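Local coordinates for pirin-like protein (Geobacillus kaustophilus, PDB 2P17), which is of uncharacterised function but binds one iron ion per subunit and has the two cupin domains of the pirin family, at residues P30-W33 with Q34-P38. Numbering follows the deposited sequence.
Sequences PGNW and QEYDP
Asn32 and Glu35 join side chain to side chain across the first turn of the short helix 33-36. Asn32 ND2 donates to Glu35 OE1 at 2.8 Å. The donor comes from above the carboxylate plane, and the amide and carboxylate planes stand 77° apart. Glu35 CG lies anti to its own nitrogen (chi1 -171°) and the chain beyond is extended, which carries the carboxylate back to the amide. Glu35 CB also packs on Asn32 OD1 at 3.4 Å. Both groups have a second partner: Asn32 ND2 also bonds Glu29, and Glu35 OE2 forms salt bridges with Arg8 and Arg9, which probably steady the negative charge.

The backbone closes the same turn. Asn32 O accepts from Glu35 N at 3.1 Å and, weakly, from Tyr36 N. Trp33 O takes Asp37 N at 2.9 Å, with a weak second bond from Tyr36 N. The tightly packed side is that of the buried Tyr36 and Asp37. The Tyr36 ring lies beside Asn32: Tyr36 CE2 is 3.9 Å from Asn32 CB. The Tyr36 hydroxyl bonds Glu29 and Arg9. The Asp37 carboxylate is held by the backbone nitrogens of Val245 and Asn246, and Asp37 OD2 sits at the edge of the Trp33 ring.

The other side is more open to solvent: Trp33 is partly exposed and Gln34 is exposed. Trp33 CG sits between the backbone nitrogen and carbonyl carbon (chi1 80°), which folds the indole over the start of Gln34. Gln34 CA makes a CH-pi contact over the six-membered ring of Trp33, 4.0 Å from the centroid. The Gln34 amide reaches Gly31 O through one water.

Asn32 holds the N-cap position of this single-turn helix, which links strands 22-26 and 39-47 within the pirin cupin fold, away from the iron site.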
# COMPACT_ATOMS: atom_id res chain seq x y z
N PRO A 30 11.25 6.64 -6.76
CA PRO A 30 12.00 7.25 -5.67
C PRO A 30 12.44 8.67 -6.00
O PRO A 30 12.39 9.07 -7.17
CB PRO A 30 13.22 6.33 -5.52
CG PRO A 30 13.40 5.74 -6.88
CD PRO A 30 12.01 5.58 -7.44
N GLY A 31 12.85 9.42 -4.98
CA GLY A 31 13.38 10.78 -5.16
C GLY A 31 12.35 11.87 -5.37
O GLY A 31 12.68 12.96 -5.84
N ASN A 32 11.09 11.56 -5.04
CA ASN A 32 9.99 12.51 -5.16
C ASN A 32 9.21 12.58 -3.85
O ASN A 32 7.97 12.60 -3.85
CB ASN A 32 9.09 12.14 -6.34
CG ASN A 32 8.14 13.25 -6.73
OD1 ASN A 32 8.24 14.38 -6.22
ND2 ASN A 32 7.21 12.95 -7.63
N TRP A 33 9.94 12.64 -2.73
CA TRP A 33 9.36 12.67 -1.41
C TRP A 33 8.35 13.80 -1.29
O TRP A 33 7.33 13.68 -0.59
CB TRP A 33 10.44 12.82 -0.32
CG TRP A 33 10.93 14.24 -0.13
CD1 TRP A 33 11.99 14.82 -0.76
CD2 TRP A 33 10.36 15.25 0.72
NE1 TRP A 33 12.12 16.13 -0.36
CE2 TRP A 33 11.14 16.42 0.55
CE3 TRP A 33 9.27 15.29 1.60
CZ2 TRP A 33 10.86 17.61 1.23
CZ3 TRP A 33 8.99 16.48 2.28
CH2 TRP A 33 9.80 17.62 2.09
N GLN A 34 8.63 14.91 -1.99
CA GLN A 34 7.83 16.12 -1.82
C GLN A 34 6.42 15.94 -2.34
O GLN A 34 5.50 16.57 -1.84
CB GLN A 34 8.51 17.34 -2.46
CG GLN A 34 8.64 17.33 -3.98
CD GLN A 34 9.95 16.74 -4.47
OE1 GLN A 34 10.55 15.88 -3.82
NE2 GLN A 34 10.39 17.19 -5.63
N GLU A 35 6.25 15.07 -3.34
CA GLU A 35 4.91 14.80 -3.86
C GLU A 35 4.19 13.72 -3.06
O GLU A 35 2.96 13.77 -2.94
CB GLU A 35 4.96 14.40 -5.34
CG GLU A 35 3.58 14.30 -5.99
CD GLU A 35 3.63 13.84 -7.44
OE1 GLU A 35 4.66 14.05 -8.11
OE2 GLU A 35 2.61 13.27 -7.89
N TYR A 36 4.93 12.73 -2.56
CA TYR A 36 4.31 11.51 -2.05
C TYR A 36 4.25 11.37 -0.53
O TYR A 36 3.61 10.44 -0.04
CB TYR A 36 5.01 10.29 -2.63
CG TYR A 36 5.00 10.20 -4.14
CD1 TYR A 36 3.85 10.47 -4.88
CD2 TYR A 36 6.14 9.77 -4.81
CE1 TYR A 36 3.85 10.36 -6.27
CE2 TYR A 36 6.14 9.64 -6.20
CZ TYR A 36 5.00 9.94 -6.91
OH TYR A 36 5.01 9.80 -8.30
N ASP A 37 4.89 12.30 0.17
CA ASP A 37 4.96 12.37 1.64
C ASP A 37 3.63 11.92 2.24
O ASP A 37 2.60 12.54 1.97
CB ASP A 37 5.27 13.84 1.99
CG ASP A 37 5.58 14.06 3.46
OD1 ASP A 37 5.71 13.08 4.22
OD2 ASP A 37 5.69 15.26 3.85
N PRO A 38 3.63 10.89 3.11
CA PRO A 38 4.76 10.24 3.78
C PRO A 38 5.39 9.05 3.06
O PRO A 38 6.26 8.37 3.63
CB PRO A 38 4.12 9.74 5.09
CG PRO A 38 2.70 9.34 4.66
CD PRO A 38 2.34 10.34 3.57
O HOH W 1 12.05 15.33 -7.24